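Local structure of lipoprotein LpqN (6E5F) at residues 58-63 with 145-150; 62-67 with 135-140; 87-90 with 94-97; 83-88 with 123-128. The protein supports cell envelope biogenesis, possibly connecting MmpL mycolate transporters with periplasmic proteins, binds a lauryl trehaloside, and acts as a virulence factor needed for intracellular survival. All coordinates share one frame; numbering follows the deposited sequence.

Interaction 1. Residues 58-63 with 145-150; sequences NYTIAD and LKNLPG
Asn-58 and Asn-147 bring their backbones to 6.3 Å between CA atoms, both residues lying in loop, the one shortly before helix 61-66 and the other just past helix 143-146. One carboxamide spans that distance by serving both polar backbone groups of a single residue. Asn-147 OD1 accepts from Asn-58 N at 3.1 Å, in the carbonyl plane and on a lone pair, while Asn-147 ND2 returns a nearly straight bond to Asn-58 O, also 3.1 Å long (170°). The side chain of Asn-58 adds a third link: its CG stands anti to the carbonyl carbon (chi1 -59°), beside its own backbone N, which brings ND2 within 2.7 Å of Asn-147 OD1, the oxygen that N already uses. This donor is tilted from the carbonyl plane, and the two amides, sliding past each other in opposite directions, lie with their planes 28° apart. Alongside this pair, Lys-146 CB comes to 3.5 Å from Asn-58 ND2; the lysine's NZ goes on to a salt bridge with Asp-156. Thr-60 CG2 rests 3.5 Å from Asn-147 ND2, while its OG1 accepts from Asp-63 N and its own N donates to Asp-63 OD2, the capping box that starts helix 61-66. With both ends of the Asn-147 amide engaged and OD1 gripped twice, the group's rotation is fixed, and this surface junction is held by neutral hydrogen bonds rather than by charge.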
loop_
_atom_site.group_PDB
_atom_site.type_symbol
_atom_site.label_atom_id
_atom_site.label_comp_id
_atom_site.label_asym_id
_atom_site.label_seq_id
_atom_site.Cartn_x
_atom_site.Cartn_y
_atom_site.Cartn_z
ATOM N N ASN A 58 18.071 -2.758 -2.263
ATOM C CA ASN A 58 17.353 -1.592 -2.747
ATOM C C ASN A 58 17.027 -0.657 -1.591
ATOM O O ASN A 58 16.611 -1.097 -0.516
ATOM C CB ASN A 58 16.057 -2.011 -3.443
ATOM C CG ASN A 58 16.303 -2.921 -4.622
ATOM O OD1 ASN A 58 16.690 -2.468 -5.699
ATOM N ND2 ASN A 58 16.080 -4.212 -4.425
ATOM N N TYR A 59 17.217 0.636 -1.827
ATOM C CA TYR A 59 16.875 1.643 -0.833
ATOM C C TYR A 59 15.359 1.744 -0.724
ATOM O O TYR A 59 14.657 1.794 -1.739
ATOM C CB TYR A 59 17.466 2.986 -1.257
ATOM C CG TYR A 59 17.684 3.965 -0.127
ATOM C CD1 TYR A 59 18.731 3.799 0.772
ATOM C CD2 TYR A 59 16.858 5.065 0.026
ATOM C CE1 TYR A 59 18.938 4.698 1.802
ATOM C CE2 TYR A 59 17.056 5.968 1.050
ATOM C CZ TYR A 59 18.100 5.779 1.936
ATOM O OH TYR A 59 18.317 6.669 2.964
ATOM N N THR A 60 14.851 1.776 0.506
ATOM C CA THR A 60 13.419 1.785 0.757
ATOM C C THR A 60 12.994 3.097 1.410
ATOM O O THR A 60 13.814 3.921 1.827
ATOM C CB THR A 60 13.021 0.623 1.675
ATOM O OG1 THR A 60 13.592 0.824 2.977
ATOM C CG2 THR A 60 13.496 -0.703 1.106
ATOM N N ILE A 61 11.675 3.281 1.500
ATOM C CA ILE A 61 11.133 4.419 2.234
ATOM C C ILE A 61 11.556 4.350 3.694
ATOM O O ILE A 61 11.861 5.374 4.316
ATOM C CB ILE A 61 9.602 4.474 2.069
ATOM C CG1 ILE A 61 9.233 4.809 0.621
ATOM C CG2 ILE A 61 9.001 5.487 3.040
ATOM C CD1 ILE A 61 7.762 4.603 0.281
ATOM N N ALA A 62 11.580 3.146 4.267
ATOM C CA ALA A 62 12.028 2.997 5.647
ATOM C C ALA A 62 13.476 3.441 5.806
ATOM O O ALA A 62 13.829 4.084 6.802
ATOM C CB ALA A 62 11.860 1.546 6.095
ATOM N N ASP A 63 14.335 3.099 4.844
ATOM C CA ASP A 63 15.716 3.569 4.888
ATOM C C ASP A 63 15.766 5.091 4.821
ATOM O O ASP A 63 16.517 5.733 5.567
ATOM C CB ASP A 63 16.503 2.973 3.720
ATOM C CG ASP A 63 16.611 1.456 3.790
ATOM O OD1 ASP A 63 16.684 0.906 4.908
ATOM O OD2 ASP A 63 16.637 0.817 2.720
ATOM N N LEU A 145 9.220 -3.817 -2.256
ATOM C CA LEU A 145 8.842 -5.010 -3.011
ATOM C C LEU A 145 10.043 -5.613 -3.719
ATOM O O LEU A 145 10.183 -6.838 -3.786
ATOM C CB LEU A 145 7.743 -4.689 -4.021
ATOM C CG LEU A 145 6.358 -4.255 -3.532
ATOM C CD1 LEU A 145 5.280 -4.789 -4.473
ATOM C CD2 LEU A 145 6.074 -4.670 -2.100
ATOM N N LYS A 146 10.922 -4.770 -4.264
ATOM C CA LYS A 146 12.078 -5.288 -4.987
ATOM C C LYS A 146 13.016 -6.080 -4.086
ATOM O O LYS A 146 13.827 -6.864 -4.595
ATOM C CB LYS A 146 12.819 -4.146 -5.682
ATOM C CG LYS A 146 12.052 -3.549 -6.853
ATOM C CD LYS A 146 12.738 -2.310 -7.411
ATOM C CE LYS A 146 14.064 -2.639 -8.074
ATOM N NZ LYS A 146 14.779 -1.410 -8.523
ATOM N N ASN A 147 12.918 -5.909 -2.767
ATOM C CA ASN A 147 13.727 -6.660 -1.818
ATOM C C ASN A 147 13.080 -7.973 -1.391
ATOM O O ASN A 147 13.699 -8.736 -0.641
ATOM C CB ASN A 147 14.011 -5.815 -0.569
ATOM C CG ASN A 147 14.969 -4.670 -0.840
ATOM O OD1 ASN A 147 15.713 -4.681 -1.820
ATOM N ND2 ASN A 147 14.959 -3.673 0.041
ATOM N N LEU A 148 11.856 -8.252 -1.835
ATOM C CA LEU A 148 11.201 -9.502 -1.479
ATOM C C LEU A 148 11.968 -10.682 -2.076
ATOM O O LEU A 148 12.536 -10.572 -3.167
ATOM C CB LEU A 148 9.772 -9.509 -2.017
ATOM C CG LEU A 148 8.577 -9.563 -1.057
ATOM C CD1 LEU A 148 8.898 -9.085 0.350
ATOM C CD2 LEU A 148 7.438 -8.743 -1.637
ATOM N N PRO A 149 11.994 -11.825 -1.387
ATOM C CA PRO A 149 12.727 -12.990 -1.910
ATOM C C PRO A 149 12.204 -13.420 -3.269
ATOM O O PRO A 149 11.025 -13.748 -3.428
ATOM C CB PRO A 149 12.478 -14.069 -0.848
ATOM C CG PRO A 149 12.124 -13.329 0.384
ATOM C CD PRO A 149 11.395 -12.105 -0.068
ATOM N N GLY A 150 13.097 -13.429 -4.254
ATOM C CA GLY A 150 12.726 -13.851 -5.592
ATOM C C GLY A 150 11.672 -12.983 -6.239
ATOM O O GLY A 150 10.907 -13.468 -7.079
#

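Interaction 2. Residues 62-67 with 135-140; sequences ADYIRD and AKVLQF
Tyr-64 packs against Lys-136, Val-137 and Phe-140 in a partly buried helix-helix contact, which joins the first helix of the modelled chain, 61-66, to helix 134-140, the one that follows the long strand 120-130. The axes of the segments 62-66 and 135-140 approach to 10.1 Å, and their directions are 140° apart, closer to antiparallel than to perpendicular. From residues 62-67 only Tyr-64 takes part. With CG anti to the backbone N (chi1 173°), the ring extends toward helix 134-140, crossing the side chains there at about right angles. Lys-136 CB sits over one ring face, 3.6 Å from Tyr-64 CZ, in a CH-pi contact; beyond it the lysine chain bends away, and its NZ donates to Gln-139 OE1. Near the base of the tyrosine, Phe-140 CD2 lies 3.7 Å from Tyr-64 CB, and the two rings meet obliquely with their centroids 5.6 Å apart. Val-137 CG2 adds a lighter touch on Tyr-64 CE2, at 4.2 Å. The far end is polar: Tyr-64 OH is hydrogen-bonded to the backbone N of Asp-133, just before the helix. Phe-140 also takes part in an edge-to-face pair with Tyr-59. The division of labour is therefore clear: dispersion and CH-pi attraction join the helices along the ring, while the hydroxyl bond to Asp-133 N holds the outer end of the ring and gives the polar group of this buried residue a partner.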
loop_
_atom_site.group_PDB
_atom_site.type_symbol
_atom_site.label_atom_id
_atom_site.label_comp_id
_atom_site.label_asym_id
_atom_site.label_seq_id
_atom_site.Cartn_x
_atom_site.Cartn_y
_atom_site.Cartn_z
ATOM N N ALA A 62 11.580 3.146 4.267
ATOM C CA ALA A 62 12.028 2.997 5.647
ATOM C C ALA A 62 13.476 3.441 5.806
ATOM O O ALA A 62 13.829 4.084 6.802
ATOM C CB ALA A 62 11.860 1.546 6.095
ATOM N N ASP A 63 14.335 3.099 4.844
ATOM C CA ASP A 63 15.716 3.569 4.888
ATOM C C ASP A 63 15.766 5.091 4.821
ATOM O O ASP A 63 16.517 5.733 5.567
ATOM C CB ASP A 63 16.503 2.973 3.720
ATOM C CG ASP A 63 16.611 1.456 3.790
ATOM O OD1 ASP A 63 16.684 0.906 4.908
ATOM O OD2 ASP A 63 16.637 0.817 2.720
ATOM N N TYR A 64 14.971 5.681 3.928
ATOM C CA TYR A 64 14.927 7.132 3.789
ATOM C C TYR A 64 14.527 7.799 5.100
ATOM O O TYR A 64 15.132 8.798 5.509
ATOM C CB TYR A 64 13.954 7.488 2.662
ATOM C CG TYR A 64 13.667 8.959 2.514
ATOM C CD1 TYR A 64 14.674 9.858 2.200
ATOM C CD2 TYR A 64 12.380 9.450 2.679
ATOM C CE1 TYR A 64 14.410 11.211 2.070
ATOM C CE2 TYR A 64 12.107 10.791 2.548
ATOM C CZ TYR A 64 13.123 11.667 2.242
ATOM O OH TYR A 64 12.837 13.010 2.116
ATOM N N ILE A 65 13.524 7.246 5.786
ATOM C CA ILE A 65 13.095 7.794 7.070
ATOM C C ILE A 65 14.204 7.655 8.105
ATOM O O ILE A 65 14.497 8.592 8.858
ATOM C CB ILE A 65 11.798 7.103 7.525
ATOM C CG1 ILE A 65 10.647 7.464 6.586
ATOM C CG2 ILE A 65 11.473 7.491 8.958
ATOM C CD1 ILE A 65 9.415 6.596 6.754
ATOM N N ARG A 66 14.828 6.478 8.166
ATOM C CA ARG A 66 15.861 6.223 9.164
ATOM C C ARG A 66 17.055 7.153 8.986
ATOM O O ARG A 66 17.672 7.578 9.970
ATOM C CB ARG A 66 16.307 4.762 9.062
ATOM C CG ARG A 66 17.440 4.373 10.000
ATOM C CD ARG A 66 18.059 3.033 9.608
ATOM N NE ARG A 66 18.847 3.131 8.378
ATOM C CZ ARG A 66 18.660 2.394 7.282
ATOM N NH1 ARG A 66 19.444 2.580 6.228
ATOM N NH2 ARG A 66 17.711 1.466 7.232
ATOM N N ASP A 67 17.394 7.483 7.743
ATOM C CA ASP A 67 18.631 8.190 7.440
ATOM C C ASP A 67 18.490 9.705 7.485
ATOM O O ASP A 67 19.468 10.408 7.215
ATOM C CB ASP A 67 19.152 7.769 6.061
ATOM C CG ASP A 67 19.626 6.329 6.032
ATOM O OD1 ASP A 67 19.948 5.785 7.107
ATOM O OD2 ASP A 67 19.677 5.741 4.933
ATOM N N ALA A 135 8.566 14.050 -2.794
ATOM C CA ALA A 135 9.023 13.421 -4.026
ATOM C C ALA A 135 9.970 12.262 -3.750
ATOM O O ALA A 135 9.999 11.295 -4.515
ATOM C CB ALA A 135 9.698 14.450 -4.930
ATOM N N LYS A 136 10.754 12.335 -2.671
ATOM C CA LYS A 136 11.668 11.238 -2.371
ATOM C C LYS A 136 10.918 10.011 -1.868
ATOM O O LYS A 136 11.371 8.883 -2.080
ATOM C CB LYS A 136 12.734 11.675 -1.363
ATOM C CG LYS A 136 13.662 12.786 -1.867
ATOM C CD LYS A 136 14.483 12.387 -3.099
ATOM C CE LYS A 136 15.739 11.616 -2.730
ATOM N NZ LYS A 136 16.631 11.412 -3.912
ATOM N N VAL A 137 9.776 10.199 -1.207
ATOM C CA VAL A 137 8.967 9.052 -0.804
ATOM C C VAL A 137 8.563 8.252 -2.030
ATOM O O VAL A 137 8.672 7.023 -2.057
ATOM C CB VAL A 137 7.745 9.506 0.012
ATOM C CG1 VAL A 137 6.850 8.317 0.350
ATOM C CG2 VAL A 137 8.186 10.215 1.279
ATOM N N LEU A 138 8.080 8.941 -3.060
ATOM C CA LEU A 138 7.713 8.276 -4.310
ATOM C C LEU A 138 8.929 7.633 -4.961
ATOM O O LEU A 138 8.856 6.517 -5.484
ATOM C CB LEU A 138 7.091 9.297 -5.268
ATOM C CG LEU A 138 5.773 9.947 -4.837
ATOM C CD1 LEU A 138 5.505 11.209 -5.634
ATOM C CD2 LEU A 138 4.623 8.969 -5.008
ATOM N N GLN A 139 10.068 8.335 -4.940
ATOM C CA GLN A 139 11.274 7.809 -5.568
ATOM C C GLN A 139 11.665 6.455 -4.988
ATOM O O GLN A 139 12.090 5.558 -5.724
ATOM C CB GLN A 139 12.419 8.812 -5.428
ATOM C CG GLN A 139 13.693 8.389 -6.134
ATOM C CD GLN A 139 14.768 9.462 -6.097
ATOM O OE1 GLN A 139 14.532 10.581 -5.644
ATOM N NE2 GLN A 139 15.959 9.121 -6.573
ATOM N N PHE A 140 11.522 6.275 -3.676
ATOM C CA PHE A 140 11.979 5.063 -3.009
ATOM C C PHE A 140 10.868 4.048 -2.771
ATOM O O PHE A 140 11.140 2.972 -2.221
ATOM C CB PHE A 140 12.666 5.421 -1.687
ATOM C CG PHE A 140 13.849 6.328 -1.855
ATOM C CD1 PHE A 140 14.797 6.077 -2.835
ATOM C CD2 PHE A 140 14.002 7.442 -1.050
ATOM C CE1 PHE A 140 15.880 6.911 -2.998
ATOM C CE2 PHE A 140 15.085 8.279 -1.209
ATOM C CZ PHE A 140 16.028 8.014 -2.182
#

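Interaction 3. Residues 87-90 with 94-97; sequences LPVP and RLLP
Val-89 and Leu-95 meet across the connection that leads from strand 84-86, part of a small two-stranded antiparallel sheet, to strand 93-96, which pairs with strand 106-109 in the large antiparallel sheet. The loop between them brings the chain back alongside itself, so that a local contact accompanies a change of sheet. Leu-87 opens the connection and rests on Thr-224. Pro-88 follows, its CB directed away from residues 94-97 and its ring lying on Val-219 and Gln-223 of helix 210-223. Val-89 is the residue that bridges the two segments, its CA 6.4 Å from that of Leu-95, and its two methyl groups have separate tasks. CG1, set anti to the backbone N by a chi1 of 179°, lies against the main chain, 4.2 Å from Arg-94 CA and 4.1 Å from Leu-95 N. CG2 meets the leucine side chain; the two side chains cross at about a right angle. Pro-90 then returns to the helix, touching Ala-216 and Val-219. Proline and valine thus divide the loop: the rings at 88 and 90 pack on helix 210-223, whereas the valine between them leans on the strand. The side-chain pair is apolar and lies at the surface; the side chain of Val-89 is about 13 Å from the bound trehaloside. At its closest point, Val-89 CG2 is 3.9 Å from Leu-95 CD1, with Leu-95 CB slightly farther off at 4.2 Å.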
loop_
_atom_site.group_PDB
_atom_site.type_symbol
_atom_site.label_atom_id
_atom_site.label_comp_id
_atom_site.label_asym_id
_atom_site.label_seq_id
_atom_site.Cartn_x
_atom_site.Cartn_y
_atom_site.Cartn_z
ATOM N N LEU A 87 -11.740 4.546 1.154
ATOM C CA LEU A 87 -11.484 3.393 0.297
ATOM C C LEU A 87 -12.791 2.639 0.051
ATOM O O LEU A 87 -13.576 2.441 0.982
ATOM C CB LEU A 87 -10.502 2.434 0.968
ATOM C CG LEU A 87 -8.983 2.531 0.769
ATOM C CD1 LEU A 87 -8.570 3.353 -0.447
ATOM C CD2 LEU A 87 -8.307 3.047 2.033
ATOM N N PRO A 88 -13.045 2.193 -1.174
ATOM C CA PRO A 88 -14.248 1.399 -1.431
ATOM C C PRO A 88 -14.059 -0.050 -1.010
ATOM O O PRO A 88 -12.942 -0.559 -0.900
ATOM C CB PRO A 88 -14.405 1.499 -2.951
ATOM C CG PRO A 88 -12.998 1.580 -3.441
ATOM C CD PRO A 88 -12.256 2.396 -2.405
ATOM N N VAL A 89 -15.187 -0.710 -0.771
ATOM C CA VAL A 89 -15.210 -2.150 -0.525
ATOM C C VAL A 89 -15.802 -2.808 -1.765
ATOM O O VAL A 89 -17.030 -2.805 -1.934
ATOM C CB VAL A 89 -16.021 -2.496 0.733
ATOM C CG1 VAL A 89 -16.047 -4.006 0.940
ATOM C CG2 VAL A 89 -15.439 -1.801 1.948
ATOM N N PRO A 90 -14.988 -3.367 -2.659
ATOM C CA PRO A 90 -15.539 -3.967 -3.877
ATOM C C PRO A 90 -16.500 -5.101 -3.556
ATOM O O PRO A 90 -16.491 -5.676 -2.466
ATOM C CB PRO A 90 -14.297 -4.486 -4.617
ATOM C CG PRO A 90 -13.157 -3.696 -4.058
ATOM C CD PRO A 90 -13.516 -3.433 -2.628
ATOM N N ARG A 94 -14.965 -8.034 1.849
ATOM C CA ARG A 94 -15.473 -7.551 3.125
ATOM C C ARG A 94 -14.439 -6.653 3.787
ATOM O O ARG A 94 -13.229 -6.832 3.618
ATOM C CB ARG A 94 -15.877 -8.706 4.063
ATOM C CG ARG A 94 -14.744 -9.355 4.859
ATOM C CD ARG A 94 -15.285 -10.075 6.097
ATOM N NE ARG A 94 -14.262 -10.244 7.127
ATOM C CZ ARG A 94 -13.552 -11.353 7.325
ATOM N NH1 ARG A 94 -13.743 -12.426 6.566
ATOM N NH2 ARG A 94 -12.647 -11.389 8.293
ATOM N N LEU A 95 -14.935 -5.689 4.554
ATOM C CA LEU A 95 -14.076 -4.718 5.215
ATOM C C LEU A 95 -13.350 -5.359 6.392
ATOM O O LEU A 95 -13.940 -6.108 7.176
ATOM C CB LEU A 95 -14.933 -3.555 5.719
ATOM C CG LEU A 95 -14.236 -2.288 6.208
ATOM C CD1 LEU A 95 -13.283 -1.746 5.159
ATOM C CD2 LEU A 95 -15.280 -1.240 6.569
ATOM N N LEU A 96 -12.050 -5.058 6.510
ATOM C CA LEU A 96 -11.259 -5.487 7.654
ATOM C C LEU A 96 -11.082 -4.313 8.600
ATOM O O LEU A 96 -10.655 -3.238 8.160
ATOM C CB LEU A 96 -9.883 -5.963 7.194
ATOM C CG LEU A 96 -9.812 -7.258 6.381
ATOM C CD1 LEU A 96 -8.371 -7.539 5.981
ATOM C CD2 LEU A 96 -10.387 -8.425 7.162
ATOM N N PRO A 97 -11.390 -4.448 9.887
ATOM C CA PRO A 97 -11.143 -3.341 10.814
ATOM C C PRO A 97 -9.650 -3.146 11.029
ATOM O O PRO A 97 -8.823 -3.984 10.673
ATOM C CB PRO A 97 -11.840 -3.796 12.098
ATOM C CG PRO A 97 -11.775 -5.281 12.038
ATOM C CD PRO A 97 -11.891 -5.646 10.580
#

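Interaction 4. Residues 83-88 with 123-128; sequences PTIDLP and AILSKL
Ile-85 and Leu-125 are aimed at one another by their torsions: CG1 of the isoleucine stands anti to its own carbonyl carbon (chi1 -62°) and chi2, at 165°, stretches the chain out to CD1, while Leu-125 sets CG anti to the backbone N (chi1 -174°), which carries its two methyl groups toward the isoleucine. The side chains meet tip to tip. Ile-85 CD1 lies 3.8 Å from Leu-125 CD2 and 4.0 Å from Leu-125 CD1, so a single methyl fits against both prongs of the leucine fork. Pro-83, just before the strand, adds a longer contact, its CG coming to 4.5 Å from Leu-125 CD2. The backbones themselves stay well apart, the nearest CA atoms, those of Pro-83 and Leu-125, being separated by 9.6 Å. This spacing belongs to packing between sheets rather than to pairing within one. Strand 84-86 forms a two-stranded antiparallel sheet with 225-227 near the C terminus, Thr-84 bonding to Thr-227 and Asp-86 to Thr-225 through the backbone; strand 120-130 lies within the large antiparallel sheet, in a domain assigned to the Mog1p/PsbP clan. The layer of hydrocarbon between the two is buried. Around it, Pro-83 also touches Phe-197 of strand 195-206, and Leu-125 touches Tyr-104. At the margin of the layer, the side chain of Leu-87 comes no nearer than 4.6 Å to Ala-123 CB, its CD2 making the approach. The bound trehaloside lies about 11 Å from the side chain of Ile-85.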
loop_
_atom_site.group_PDB
_atom_site.type_symbol
_atom_site.label_atom_id
_atom_site.label_comp_id
_atom_site.label_asym_id
_atom_site.label_seq_id
_atom_site.Cartn_x
_atom_site.Cartn_y
_atom_site.Cartn_z
ATOM N N PRO A 83 -5.661 13.012 7.158
ATOM C CA PRO A 83 -6.593 13.068 6.026
ATOM C C PRO A 83 -7.688 12.022 6.167
ATOM O O PRO A 83 -7.532 11.009 6.850
ATOM C CB PRO A 83 -5.699 12.779 4.812
ATOM C CG PRO A 83 -4.542 12.063 5.354
ATOM C CD PRO A 83 -4.322 12.562 6.749
ATOM N N THR A 84 -8.817 12.290 5.521
ATOM C CA THR A 84 -9.914 11.334 5.451
ATOM C C THR A 84 -9.779 10.578 4.136
ATOM O O THR A 84 -9.821 11.184 3.061
ATOM C CB THR A 84 -11.266 12.038 5.524
ATOM O OG1 THR A 84 -11.319 12.868 6.693
ATOM C CG2 THR A 84 -12.400 11.018 5.583
ATOM N N ILE A 85 -9.613 9.263 4.226
ATOM C CA ILE A 85 -9.359 8.416 3.064
ATOM C C ILE A 85 -10.525 7.445 2.952
ATOM O O ILE A 85 -10.693 6.564 3.804
ATOM C CB ILE A 85 -8.022 7.684 3.179
ATOM C CG1 ILE A 85 -6.877 8.701 3.247
ATOM C CG2 ILE A 85 -7.827 6.746 1.992
ATOM C CD1 ILE A 85 -5.572 8.128 3.716
ATOM N N ASP A 86 -11.333 7.612 1.908
ATOM C CA ASP A 86 -12.518 6.784 1.685
ATOM C C ASP A 86 -12.151 5.715 0.658
ATOM O O ASP A 86 -12.229 5.938 -0.551
ATOM C CB ASP A 86 -13.685 7.647 1.215
ATOM C CG ASP A 86 -14.948 6.841 0.971
ATOM O OD1 ASP A 86 -15.436 6.197 1.923
ATOM O OD2 ASP A 86 -15.457 6.860 -0.170
ATOM N N LEU A 87 -11.740 4.546 1.154
ATOM C CA LEU A 87 -11.484 3.393 0.297
ATOM C C LEU A 87 -12.791 2.639 0.051
ATOM O O LEU A 87 -13.576 2.441 0.982
ATOM C CB LEU A 87 -10.502 2.434 0.968
ATOM C CG LEU A 87 -8.983 2.531 0.769
ATOM C CD1 LEU A 87 -8.570 3.353 -0.447
ATOM C CD2 LEU A 87 -8.307 3.047 2.033
ATOM N N PRO A 88 -13.045 2.193 -1.174
ATOM C CA PRO A 88 -14.248 1.399 -1.431
ATOM C C PRO A 88 -14.059 -0.050 -1.010
ATOM O O PRO A 88 -12.942 -0.559 -0.900
ATOM C CB PRO A 88 -14.405 1.499 -2.951
ATOM C CG PRO A 88 -12.998 1.580 -3.441
ATOM C CD PRO A 88 -12.256 2.396 -2.405
ATOM N N ALA A 123 -4.242 -1.718 4.217
ATOM C CA ALA A 123 -3.831 -0.321 4.175
ATOM C C ALA A 123 -3.001 0.018 5.408
ATOM O O ALA A 123 -3.234 -0.509 6.497
ATOM C CB ALA A 123 -5.057 0.598 4.131
ATOM N N ILE A 124 -2.014 0.894 5.204
ATOM C CA ILE A 124 -1.216 1.460 6.286
ATOM C C ILE A 124 -1.120 2.956 6.023
ATOM O O ILE A 124 -0.913 3.375 4.877
ATOM C CB ILE A 124 0.200 0.849 6.306
ATOM C CG1 ILE A 124 0.139 -0.679 6.362
ATOM C CG2 ILE A 124 0.989 1.386 7.483
ATOM C CD1 ILE A 124 1.341 -1.349 5.738
ATOM N N LEU A 125 -1.284 3.762 7.059
ATOM C CA LEU A 125 -1.147 5.207 6.938
ATOM C C LEU A 125 -0.151 5.691 7.980
ATOM O O LEU A 125 -0.280 5.375 9.166
ATOM C CB LEU A 125 -2.488 5.915 7.111
ATOM C CG LEU A 125 -2.481 7.437 6.870
ATOM C CD1 LEU A 125 -2.029 7.762 5.448
ATOM C CD2 LEU A 125 -3.854 8.021 7.134
ATOM N N SER A 126 0.855 6.432 7.521
ATOM C CA SER A 126 1.892 6.976 8.377
ATOM C C SER A 126 1.945 8.485 8.199
ATOM O O SER A 126 1.622 9.010 7.127
ATOM C CB SER A 126 3.264 6.390 8.037
ATOM O OG SER A 126 3.241 4.972 8.073
ATOM N N LYS A 127 2.357 9.172 9.252
ATOM C CA LYS A 127 2.527 10.617 9.255
ATOM C C LYS A 127 4.017 10.889 9.383
ATOM O O LYS A 127 4.649 10.442 10.347
ATOM C CB LYS A 127 1.771 11.239 10.422
ATOM C CG LYS A 127 1.879 12.755 10.503
ATOM C CD LYS A 127 1.115 13.272 11.718
ATOM C CE LYS A 127 1.087 14.783 11.774
ATOM N NZ LYS A 127 0.339 15.260 12.973
ATOM N N LEU A 128 4.574 11.598 8.405
ATOM C CA LEU A 128 5.988 11.940 8.392
ATOM C C LEU A 128 6.133 13.440 8.594
ATOM O O LEU A 128 5.486 14.229 7.899
ATOM C CB LEU A 128 6.625 11.539 7.059
ATOM C CG LEU A 128 6.455 10.074 6.662
ATOM C CD1 LEU A 128 7.206 9.789 5.365
ATOM C CD2 LEU A 128 6.924 9.145 7.761
#

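In the fold
Starting at the N terminus, helix 61-66 and the residues just before it take part in two contacts. Interaction 1 closes the longest loop, out to residues 145-150; interaction 2 starts from the same helix and closes a slightly shorter one, at 135-140. Tyr-59 of interaction 1 joins them, its ring against Phe-140 and its hydroxyl hydrogen-bonded to Asp-67. Interactions 3 and 4 both fall within these loops and share Leu-87 and Pro-88: interaction 4 joins the small sheet of strand 84-86 to strand 120-130 of the large sheet; interaction 3 closes the short loop into strand 93-96. Leu-128 meets Ile-65 and Val-137, linking interaction 4 to interaction 2. Interactions 1 and 3 lie on opposite sides of the chain's centre, about 27 Å apart between centres.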